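Long-range contacts in ADP-ribosylglycohydrolase (Thermus thermophilus, PDB 2YZV), which is an all-helical member of the ADP-ribosylglycohydrolase family and binds two magnesium ions: residues A[18-23]-A[275-280]; A[132-137]-A[149-154]; A[139-144]-A[294-299]. All blocks are in the same frame, centred on the assembly; numbering follows the deposited sequence.

Overall arrangement
Three buried or partly buried seams join helices of this single-chain, all-helical protein. Contacts 1 and 2 have centres 21 Å apart with the middle of the molecule between them, yet Leu18 CD1 rests on Met132 O at 3.4 Å. The chain between the two segments of contact 1 contains all of contact 2. Contacts 2 and 3 share helix 135-141, their centres 13 Å apart; Leu150 bridges them by packing on Tyr141 and His144. Contacts 1 and 3, centres 24 Å apart, do not touch, though helices 274-279 and 283-298 are consecutive. Near the magnesium ions, Asp22 bonds the metal ligand Thr56 and Met132 packs on Asp58 and Thr254; the side chains of Ala23 and Arg133 lie about 10 Å from a magnesium.

Contact 1: A[18-23]-A[275-280]; sequences LAVGDA and RWLRAL
Val20 is the side chain to follow here, because both of its methyls reach across to segment 275-280. Its CB leaves helix 4-26 pointing toward the other segment, and the branch there splits the work. CG1, anti to the backbone N (chi1 166°), meets the indole of Trp276 at CE3, 3.7 Å from Val20 CG1, approaching the benzene half of the ring obliquely. CG2, lying beside the backbone N, meets two leucine tips that sit side by side: Leu277 CD2 is 4.0 Å from Val20 CG2, and Leu280 CD2 stands equally far from that methyl. All three partners cross the valine at about a right angle. The contact is thus an apolar seam between two helical elements of the all-helical ADP-ribosylglycohydrolase fold, the long helix 4-26 near the start of the chain and the short helix 274-279, with no hydrogen bond passing between the two segments. On helix 4-26, Asp22 OD1 hydrogen-bonds Thr56 OG1, a magnesium ligand, and Asp22 OD2 bonds Thr59 OG1. Leu280 comes just after the short helix. Its CG is anti to the backbone N (chi1 -170°), which carries the forked tip over to helix 4-26. Leu280 CD1 lies 3.8 Å from Ala19 O. Ala19 CB is 3.9 Å from the same methyl; Ala23 CB is a more distant neighbour. Met286 of helix 283-298 packs on both Ala19 and Leu280. On the pyrrole side of the indole, Trp276 NE1 donates to Glu41 OE1, an oxygen that also forms a salt bridge with Arg275 NE.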
# COMPACT_ATOMS: atom_id res chain seq x y z
N LEU A 18 0.59 -2.56 6.38
CA LEU A 18 1.39 -1.99 5.29
C LEU A 18 2.87 -2.11 5.66
O LEU A 18 3.68 -2.63 4.89
CB LEU A 18 1.01 -0.52 5.09
CG LEU A 18 1.61 0.30 3.94
CD1 LEU A 18 0.85 1.61 3.86
CD2 LEU A 18 3.09 0.55 4.15
N ALA A 19 3.22 -1.64 6.86
CA ALA A 19 4.61 -1.67 7.33
C ALA A 19 5.12 -3.08 7.57
O ALA A 19 6.29 -3.38 7.30
CB ALA A 19 4.73 -0.84 8.61
N VAL A 20 4.26 -3.95 8.09
CA VAL A 20 4.64 -5.34 8.32
C VAL A 20 5.01 -5.99 6.99
O VAL A 20 6.02 -6.68 6.88
CB VAL A 20 3.49 -6.11 9.00
CG1 VAL A 20 3.73 -7.61 8.93
CG2 VAL A 20 3.36 -5.68 10.46
N GLY A 21 4.18 -5.76 5.97
CA GLY A 21 4.44 -6.33 4.66
C GLY A 21 5.70 -5.79 4.02
O GLY A 21 6.44 -6.52 3.38
N ASP A 22 5.94 -4.49 4.20
CA ASP A 22 7.13 -3.84 3.65
C ASP A 22 8.37 -4.45 4.31
O ASP A 22 9.31 -4.86 3.62
CB ASP A 22 7.03 -2.32 3.93
CG ASP A 22 8.20 -1.52 3.36
OD1 ASP A 22 9.02 -2.08 2.62
OD2 ASP A 22 8.27 -0.31 3.66
N ALA A 23 8.36 -4.54 5.64
CA ALA A 23 9.49 -5.09 6.37
C ALA A 23 9.79 -6.54 6.00
O ALA A 23 10.94 -6.91 5.77
CB ALA A 23 9.24 -4.99 7.88
N ARG A 275 4.25 -11.37 17.09
CA ARG A 275 5.70 -11.27 17.00
C ARG A 275 6.13 -10.34 15.87
O ARG A 275 7.18 -9.71 15.96
CB ARG A 275 6.33 -12.66 16.82
CG ARG A 275 5.87 -13.43 15.60
CD ARG A 275 6.46 -14.82 15.59
NE ARG A 275 6.10 -15.56 14.39
CZ ARG A 275 4.87 -15.98 14.10
NH1 ARG A 275 3.87 -15.75 14.93
NH2 ARG A 275 4.65 -16.64 12.96
N TRP A 276 5.33 -10.27 14.80
CA TRP A 276 5.66 -9.38 13.69
C TRP A 276 5.47 -7.93 14.14
O TRP A 276 6.31 -7.07 13.86
CB TRP A 276 4.77 -9.66 12.47
CG TRP A 276 5.11 -10.94 11.75
CD1 TRP A 276 6.16 -11.79 12.01
CD2 TRP A 276 4.41 -11.51 10.63
NE1 TRP A 276 6.16 -12.84 11.13
CE2 TRP A 276 5.10 -12.70 10.27
CE3 TRP A 276 3.28 -11.14 9.89
CZ2 TRP A 276 4.68 -13.51 9.20
CZ3 TRP A 276 2.87 -11.95 8.83
CH2 TRP A 276 3.57 -13.12 8.50
N LEU A 277 4.37 -7.67 14.84
CA LEU A 277 4.08 -6.33 15.33
C LEU A 277 5.09 -5.89 16.40
O LEU A 277 5.55 -4.75 16.40
CB LEU A 277 2.66 -6.27 15.90
CG LEU A 277 1.52 -6.44 14.89
CD1 LEU A 277 0.19 -6.56 15.63
CD2 LEU A 277 1.49 -5.25 13.94
N ARG A 278 5.43 -6.79 17.32
CA ARG A 278 6.38 -6.45 18.37
C ARG A 278 7.76 -6.11 17.84
O ARG A 278 8.50 -5.35 18.47
CB ARG A 278 6.48 -7.58 19.40
CG ARG A 278 5.30 -7.65 20.36
CD ARG A 278 5.56 -8.64 21.48
NE ARG A 278 5.45 -10.03 21.04
CZ ARG A 278 4.30 -10.64 20.79
NH1 ARG A 278 3.16 -9.99 20.93
NH2 ARG A 278 4.30 -11.91 20.39
N ALA A 279 8.11 -6.66 16.69
CA ALA A 279 9.42 -6.43 16.08
C ALA A 279 9.43 -5.22 15.15
O ALA A 279 10.49 -4.73 14.77
CB ALA A 279 9.86 -7.67 15.31
N LEU A 280 8.24 -4.74 14.81
CA LEU A 280 8.07 -3.61 13.88
C LEU A 280 8.60 -2.26 14.36
O LEU A 280 8.23 -1.77 15.42
CB LEU A 280 6.59 -3.48 13.52
CG LEU A 280 6.23 -2.51 12.39
CD1 LEU A 280 6.79 -3.03 11.07
CD2 LEU A 280 4.72 -2.38 12.31

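Contact 2: A[132-137]-A[149-154]; sequences MRLAPL and SLARRA
Two neighbouring helices of the all-helical fold, 135-141 and 147-156, pack here through a methyl group, while an arginine just ahead of the first ties down a carbonyl in the second. The apolar part centres on Leu137. With CG anti to the backbone N (chi1 175°), its CD2 methyl is set against the backbone of helix 147-156: Leu137 CD2 lies 3.5 Å from Ala151 CA. The close approach is consistent with the small side chains of Ala151 and Ala154. Ala154 CB is 4.0 Å from Leu137 CD2. Ala151 CB is 4.1 Å from the same methyl. Leu150 touches it mainly through its carbonyl oxygen. Leu134 adds a looser touch by bringing CD2 near Ala151 CB, and Phe74 packs on both Leu137 and Leu150 from outside the two segments.

The polar part belongs to Arg133, whose neighbour Met132 packs on Asp58 and Thr254, residues of the two magnesium sites. Its CG takes the crowded position between the backbone N and the carbonyl carbon (chi1 67°), and the chain then runs extended to NE, taking the guanidinium across to Ala154. The head group is gripped at both terminal nitrogens: NH1 binds Gln61 OE1, and NH2 also bonds to Thr158 OG1. Ala154 O has a further partner in Thr157 OG1. Across the contact, Arg133 NH2 donates to a lone pair of Ala154 O over 2.9 Å, somewhat bent at 144°, with the oxygen near the guanidinium plane.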
# COMPACT_ATOMS: atom_id res chain seq x y z
N MET A 132 1.81 1.58 -2.64
CA MET A 132 2.50 1.26 -1.40
C MET A 132 2.25 2.19 -0.23
O MET A 132 2.49 1.82 0.92
CB MET A 132 4.01 1.21 -1.65
CG MET A 132 4.60 2.55 -2.04
SD MET A 132 6.37 2.49 -2.37
CE MET A 132 6.82 4.20 -2.04
N ARG A 133 1.74 3.39 -0.51
CA ARG A 133 1.52 4.39 0.53
C ARG A 133 0.07 4.82 0.72
O ARG A 133 -0.21 5.72 1.51
CB ARG A 133 2.35 5.64 0.19
CG ARG A 133 1.84 6.35 -1.07
CD ARG A 133 2.77 7.44 -1.60
NE ARG A 133 2.18 8.07 -2.78
CZ ARG A 133 2.85 8.37 -3.89
NH1 ARG A 133 4.14 8.11 -3.99
NH2 ARG A 133 2.21 8.93 -4.91
N LEU A 134 -0.85 4.16 0.02
CA LEU A 134 -2.27 4.50 0.03
C LEU A 134 -3.10 4.52 1.33
O LEU A 134 -3.82 5.49 1.59
CB LEU A 134 -3.01 3.63 -0.98
CG LEU A 134 -3.77 4.27 -2.15
CD1 LEU A 134 -4.98 3.41 -2.46
CD2 LEU A 134 -4.21 5.69 -1.83
N ALA A 135 -3.03 3.45 2.12
CA ALA A 135 -3.82 3.33 3.35
C ALA A 135 -4.13 4.60 4.14
O ALA A 135 -5.29 4.85 4.47
CB ALA A 135 -3.17 2.29 4.28
N PRO A 136 -3.12 5.41 4.47
CA PRO A 136 -3.40 6.64 5.23
C PRO A 136 -4.52 7.51 4.64
O PRO A 136 -5.34 8.05 5.38
CB PRO A 136 -2.05 7.36 5.24
CG PRO A 136 -1.08 6.22 5.25
CD PRO A 136 -1.67 5.28 4.21
N LEU A 137 -4.54 7.63 3.32
CA LEU A 137 -5.56 8.44 2.66
C LEU A 137 -6.96 7.88 2.90
O LEU A 137 -7.89 8.63 3.21
CB LEU A 137 -5.30 8.52 1.16
CG LEU A 137 -6.38 9.24 0.34
CD1 LEU A 137 -6.53 10.68 0.81
CD2 LEU A 137 -6.00 9.20 -1.13
N SER A 149 -11.17 10.12 -6.46
CA SER A 149 -10.54 11.26 -7.12
C SER A 149 -9.34 11.73 -6.30
O SER A 149 -8.31 12.10 -6.85
CB SER A 149 -11.54 12.40 -7.29
OG SER A 149 -10.91 13.54 -7.84
N LEU A 150 -9.48 11.71 -4.97
CA LEU A 150 -8.39 12.12 -4.10
C LEU A 150 -7.26 11.10 -4.25
O LEU A 150 -6.08 11.46 -4.23
CB LEU A 150 -8.85 12.17 -2.65
CG LEU A 150 -9.97 13.18 -2.35
CD1 LEU A 150 -10.40 13.06 -0.89
CD2 LEU A 150 -9.48 14.59 -2.65
N ALA A 151 -7.63 9.83 -4.41
CA ALA A 151 -6.63 8.78 -4.57
C ALA A 151 -5.85 8.99 -5.87
O ALA A 151 -4.63 8.81 -5.90
CB ALA A 151 -7.29 7.40 -4.58
N ARG A 152 -6.55 9.38 -6.93
CA ARG A 152 -5.88 9.62 -8.20
C ARG A 152 -4.92 10.79 -8.05
O ARG A 152 -3.79 10.76 -8.54
CB ARG A 152 -6.90 9.91 -9.31
CG ARG A 152 -6.26 10.35 -10.62
CD ARG A 152 -7.30 10.46 -11.73
NE ARG A 152 -7.76 9.14 -12.16
CZ ARG A 152 -7.48 8.60 -13.34
NH1 ARG A 152 -6.75 9.26 -14.23
NH2 ARG A 152 -7.93 7.39 -13.64
N ARG A 153 -5.37 11.84 -7.37
CA ARG A 153 -4.51 13.01 -7.16
C ARG A 153 -3.30 12.63 -6.31
O ARG A 153 -2.18 13.10 -6.58
CB ARG A 153 -5.32 14.13 -6.50
CG ARG A 153 -6.32 14.77 -7.46
CD ARG A 153 -7.32 15.65 -6.72
NE ARG A 153 -6.68 16.77 -6.03
CZ ARG A 153 -7.30 17.52 -5.12
NH1 ARG A 153 -8.56 17.26 -4.80
NH2 ARG A 153 -6.66 18.53 -4.53
N ALA A 154 -3.50 11.78 -5.31
CA ALA A 154 -2.40 11.36 -4.44
C ALA A 154 -1.38 10.55 -5.23
O ALA A 154 -0.18 10.58 -4.93
CB ALA A 154 -2.94 10.52 -3.28

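Contact 3: A[139-144]-A[294-299]; sequences LAYENH and YRMSMA
Segment 139-144, the later part of helix 135-141 and the type I beta turn from Tyr141 to His144, meets the last turn of helix 283-298 in this all-helical fold. Two carbonyl oxygens press on Ser297: Ala140 O is 3.2 Å from Ser297 CA, and Leu139 O is as near to Ser297 CB. Beside this, Met296 extends with CG anti to its backbone N (chi1 -173°), so that its SD passes 3.9 Å from Ala140 CB and its CE methyl ends obliquely by the Tyr141 ring, 3.5 Å from Tyr141 OH. On the other flank, Asn143 ND2 gives a weak hydrogen bond to Ser297 O. A water links the two segments there: it donates to Glu142 OE1 and to Ser297 OG and accepts from Asn143 ND2.

Further out, Arg180 holds the polar ends of the turn, hydrogen-bonding Asn143 OD1 and forming a salt bridge with Glu142 OE2, while Arg11 of helix 4-26 pairs with Glu142 OE1. The serine hydroxyl, in the crowded position between its backbone N and carbonyl carbon (chi1 75°), turns its own proton back along the helix, and Ser297 OG donates to a lone pair of Tyr294 O at 2.6 Å.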
# COMPACT_ATOMS: atom_id res chain seq x y z
N LEU A 139 -7.91 5.86 5.31
CA LEU A 139 -8.25 5.90 6.73
C LEU A 139 -8.90 7.23 7.12
O LEU A 139 -9.86 7.25 7.88
CB LEU A 139 -7.01 5.67 7.60
CG LEU A 139 -6.80 4.25 8.15
CD1 LEU A 139 -6.71 3.24 7.02
CD2 LEU A 139 -5.54 4.24 8.98
N ALA A 140 -8.36 8.32 6.59
CA ALA A 140 -8.88 9.65 6.92
C ALA A 140 -10.02 10.13 6.03
O ALA A 140 -10.91 10.85 6.49
CB ALA A 140 -7.75 10.67 6.90
N TYR A 141 -10.02 9.74 4.76
CA TYR A 141 -11.06 10.19 3.84
C TYR A 141 -11.99 9.08 3.35
O TYR A 141 -12.59 9.18 2.29
CB TYR A 141 -10.40 10.89 2.65
CG TYR A 141 -9.86 12.26 3.01
CD1 TYR A 141 -10.67 13.38 2.96
CD2 TYR A 141 -8.54 12.41 3.44
CE1 TYR A 141 -10.20 14.63 3.34
CE2 TYR A 141 -8.06 13.66 3.83
CZ TYR A 141 -8.89 14.76 3.78
OH TYR A 141 -8.43 16.00 4.16
N GLU A 142 -12.12 8.04 4.17
CA GLU A 142 -12.98 6.90 3.86
C GLU A 142 -14.37 7.28 3.37
O GLU A 142 -14.88 6.71 2.41
CB GLU A 142 -13.15 6.03 5.11
CG GLU A 142 -13.98 4.78 4.88
CD GLU A 142 -14.60 4.25 6.15
OE1 GLU A 142 -13.96 4.36 7.22
OE2 GLU A 142 -15.73 3.72 6.09
N ASN A 143 -14.97 8.25 4.04
CA ASN A 143 -16.33 8.67 3.72
C ASN A 143 -16.50 9.80 2.72
O ASN A 143 -17.63 10.17 2.38
CB ASN A 143 -17.04 9.01 5.03
CG ASN A 143 -16.84 7.95 6.09
OD1 ASN A 143 -17.17 6.79 5.88
ND2 ASN A 143 -16.28 8.34 7.22
N HIS A 144 -15.39 10.36 2.24
CA HIS A 144 -15.46 11.44 1.28
C HIS A 144 -16.05 10.94 -0.03
O HIS A 144 -15.63 9.92 -0.57
CB HIS A 144 -14.07 12.03 1.03
CG HIS A 144 -14.10 13.37 0.37
ND1 HIS A 144 -13.89 14.54 1.07
CD2 HIS A 144 -14.34 13.74 -0.91
CE1 HIS A 144 -14.00 15.57 0.25
NE2 HIS A 144 -14.28 15.11 -0.96
N TYR A 294 -8.23 7.86 11.63
CA TYR A 294 -9.58 7.30 11.72
C TYR A 294 -10.53 8.30 12.39
O TYR A 294 -11.65 8.50 11.93
CB TYR A 294 -9.55 5.98 12.49
CG TYR A 294 -10.91 5.34 12.67
CD1 TYR A 294 -11.83 5.28 11.62
CD2 TYR A 294 -11.27 4.79 13.90
CE1 TYR A 294 -13.08 4.69 11.80
CE2 TYR A 294 -12.52 4.19 14.08
CZ TYR A 294 -13.41 4.15 13.03
OH TYR A 294 -14.65 3.57 13.21
N ARG A 295 -10.07 8.92 13.47
CA ARG A 295 -10.90 9.90 14.18
C ARG A 295 -11.22 11.06 13.24
O ARG A 295 -12.28 11.67 13.33
CB ARG A 295 -10.16 10.42 15.42
CG ARG A 295 -9.68 9.31 16.35
CD ARG A 295 -8.78 9.87 17.45
NE ARG A 295 -9.55 10.49 18.53
CZ ARG A 295 -10.29 9.81 19.40
NH1 ARG A 295 -10.37 8.49 19.32
NH2 ARG A 295 -10.96 10.45 20.35
N MET A 296 -10.28 11.35 12.35
CA MET A 296 -10.43 12.42 11.38
C MET A 296 -11.56 12.11 10.39
O MET A 296 -12.26 13.00 9.93
CB MET A 296 -9.11 12.63 10.63
CG MET A 296 -9.07 13.83 9.71
SD MET A 296 -7.45 14.03 8.95
CE MET A 296 -7.88 14.85 7.41
N SER A 297 -11.72 10.83 10.08
CA SER A 297 -12.75 10.40 9.13
C SER A 297 -14.15 10.45 9.74
O SER A 297 -15.14 10.49 9.02
CB SER A 297 -12.48 8.97 8.65
OG SER A 297 -12.80 8.02 9.66
N MET A 298 -14.21 10.45 11.07
CA MET A 298 -15.49 10.48 11.76
C MET A 298 -15.95 11.90 12.08
O MET A 298 -17.11 12.12 12.42
CB MET A 298 -15.40 9.66 13.06
CG MET A 298 -14.97 8.22 12.84
SD MET A 298 -15.00 7.23 14.35
CE MET A 298 -13.43 7.68 15.09
N ALA A 299 -15.03 12.85 11.95
CA ALA A 299 -15.34 14.25 12.22
C ALA A 299 -15.73 14.98 10.95
O ALA A 299 -16.37 14.41 10.06
CB ALA A 299 -14.13 14.93 12.87
O HOH W 1 -14.94 6.33 9.03